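Long-range contact in organic hydroperoxide resistance protein (Deinococcus radiodurans, PDB 1USP), which probably detoxifies organic hydroperoxides by reducing them to alcohols with a reactive cysteine pair: residues 80-85 and 95-100. Sequence-based numbering, arbitrary orientation.
Sequences TARVGL and DVELEG
Thr80, Arg82 and Gly84 each exchange a pair of backbone hydrogen bonds with Glu99, Glu97 and Asp95 respectively, zipping strands 78-86 and 93-101 into an antiparallel hairpin whose local axes stand 4.7 Å apart at 167°. The straightest of the six bonds runs from Arg82 N to Glu97 O (2.8 Å, 173° at the hydrogen). At the non-hydrogen-bonded pairs between these, CA-H...O contacts reach carbonyls that already accept an N-H, as with Val83 CA at 3.3 Å from Asp95 O. Ala81, Val83, Val96 and Leu98 share the apolar face, against which helix 46-69 packs through Val83 and Leu98. Leu98 has CG beside its backbone N (chi1 -58°), which brings CD2 to 3.6 Å from Ala81 CB, while the Leu98 side chain packs on Tyr54 and Phe58 of the helix; Val83 CG2 and Val96 CG2 touch more loosely, at 4.3 Å. On the face of Thr80, Arg82 and Glu97, the last two run side by side in the same direction. Glu97 OE1 meets the aliphatic Arg82 CD at 3.7 Å and lies near the guanidinium plane, at its edge, yet 4.4 Å from Arg82 NE, too far for a salt bridge. A bend at chi3 turns the Arg82 chain, and NH1 forms its salt bridge with Glu8 of the neighbouring subunit. Thr80 OG1 hydrogen-bonds to OG1 of Thr10 of that subunit and, through a water, to Glu99 O. Residues 80-85 also pair antiparallel with a strand of the neighbouring subunit, so the sheet runs on across the interface; Glu97 OE1 probably adds only a modest electrostatic pull on an arginine committed chiefly to the other chain.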
loop_
_atom_site.group_PDB
_atom_site.type_symbol
_atom_site.label_atom_id
_atom_site.label_comp_id
_atom_site.label_asym_id
_atom_site.label_seq_id
_atom_site.Cartn_x
_atom_site.Cartn_y
_atom_site.Cartn_z
ATOM N N THR B 80 -11.459 6.779 -5.634
ATOM C CA THR B 80 -10.643 7.719 -4.868
ATOM C C THR B 80 -10.549 7.138 -3.480
ATOM O O THR B 80 -11.562 6.848 -2.877
ATOM C CB THR B 80 -11.291 9.099 -4.849
ATOM O OG1 THR B 80 -11.356 9.607 -6.193
ATOM C CG2 THR B 80 -10.437 10.123 -4.079
ATOM N N ALA B 81 -9.330 6.909 -3.016
ATOM C CA ALA B 81 -9.095 6.438 -1.673
ATOM C C ALA B 81 -8.587 7.594 -0.839
ATOM O O ALA B 81 -7.658 8.274 -1.233
ATOM C CB ALA B 81 -8.070 5.306 -1.683
ATOM N N ARG B 82 -9.211 7.811 0.306
ATOM C CA ARG B 82 -8.734 8.761 1.304
ATOM C C ARG B 82 -8.340 7.961 2.524
ATOM O O ARG B 82 -9.147 7.191 3.065
ATOM C CB ARG B 82 -9.818 9.773 1.653
ATOM C CG ARG B 82 -10.072 10.782 0.550
ATOM C CD ARG B 82 -11.248 11.738 0.809
ATOM N NE ARG B 82 -11.097 12.545 2.025
ATOM C CZ ARG B 82 -10.259 13.575 2.179
ATOM N NH1 ARG B 82 -9.443 13.954 1.197
ATOM N NH2 ARG B 82 -10.226 14.230 3.340
ATOM N N VAL B 83 -7.087 8.137 2.936
ATOM C CA VAL B 83 -6.475 7.384 4.016
ATOM C C VAL B 83 -5.983 8.331 5.115
ATOM O O VAL B 83 -5.058 9.111 4.889
ATOM C CB VAL B 83 -5.269 6.564 3.512
ATOM C CG1 VAL B 83 -4.582 5.841 4.679
ATOM C CG2 VAL B 83 -5.697 5.561 2.435
ATOM N N GLY B 84 -6.596 8.264 6.291
ATOM C CA GLY B 84 -6.184 9.068 7.435
ATOM C C GLY B 84 -5.298 8.288 8.400
ATOM O O GLY B 84 -5.557 7.127 8.668
ATOM N N LEU B 85 -4.238 8.927 8.882
ATOM C CA LEU B 85 -3.384 8.405 9.946
ATOM C C LEU B 85 -3.881 8.985 11.257
ATOM O O LEU B 85 -3.991 10.201 11.384
ATOM C CB LEU B 85 -1.934 8.854 9.741
ATOM C CG LEU B 85 -0.893 8.392 10.768
ATOM C CD1 LEU B 85 -0.749 6.867 10.760
ATOM C CD2 LEU B 85 0.440 9.064 10.499
ATOM N N ASP B 95 -7.324 4.849 8.693
ATOM C CA ASP B 95 -8.751 4.984 8.478
ATOM C C ASP B 95 -8.927 5.142 6.968
ATOM O O ASP B 95 -8.168 5.863 6.346
ATOM C CB ASP B 95 -9.194 6.243 9.221
ATOM C CG ASP B 95 -10.652 6.511 9.100
ATOM O OD1 ASP B 95 -11.445 5.626 9.478
ATOM O OD2 ASP B 95 -11.096 7.581 8.637
ATOM N N VAL B 96 -9.900 4.471 6.369
ATOM C CA VAL B 96 -10.031 4.491 4.914
ATOM C C VAL B 96 -11.443 4.796 4.457
ATOM O O VAL B 96 -12.398 4.267 5.015
ATOM C CB VAL B 96 -9.599 3.135 4.297
ATOM C CG1 VAL B 96 -9.812 3.127 2.795
ATOM C CG2 VAL B 96 -8.144 2.822 4.662
ATOM N N GLU B 97 -11.545 5.651 3.439
ATOM C CA GLU B 97 -12.757 5.889 2.671
ATOM C C GLU B 97 -12.447 5.683 1.183
ATOM O O GLU B 97 -11.509 6.277 0.652
ATOM C CB GLU B 97 -13.259 7.330 2.872
ATOM C CG GLU B 97 -14.502 7.678 2.059
ATOM C CD GLU B 97 -14.777 9.180 2.014
ATOM O OE1 GLU B 97 -14.396 9.845 1.018
ATOM O OE2 GLU B 97 -15.381 9.689 2.984
ATOM N N LEU B 98 -13.239 4.845 0.526
ATOM C CA LEU B 98 -13.155 4.615 -0.905
ATOM C C LEU B 98 -14.422 5.131 -1.578
ATOM O O LEU B 98 -15.505 4.736 -1.187
ATOM C CB LEU B 98 -13.053 3.118 -1.186
ATOM C CG LEU B 98 -11.881 2.378 -0.551
ATOM C CD1 LEU B 98 -12.034 0.868 -0.744
ATOM C CD2 LEU B 98 -10.599 2.863 -1.166
ATOM N N GLU B 99 -14.271 5.974 -2.594
ATOM C CA GLU B 99 -15.394 6.582 -3.306
ATOM C C GLU B 99 -15.277 6.354 -4.806
ATOM O O GLU B 99 -14.331 6.815 -5.432
ATOM C CB GLU B 99 -15.448 8.081 -3.010
ATOM C CG GLU B 99 -16.644 8.785 -3.646
ATOM C CD GLU B 99 -16.901 10.157 -3.036
ATOM O OE1 GLU B 99 -16.961 10.262 -1.795
ATOM O OE2 GLU B 99 -17.033 11.132 -3.790
ATOM N N GLY B 100 -16.235 5.636 -5.375
ATOM C CA GLY B 100 -16.247 5.344 -6.790
ATOM C C GLY B 100 -17.225 6.178 -7.594
ATOM O O GLY B 100 -18.342 6.463 -7.155
HETATM O O HOH W 1 -13.735 8.423 -7.608
HETATM O O HOH W 2 -10.202 8.501 5.528
#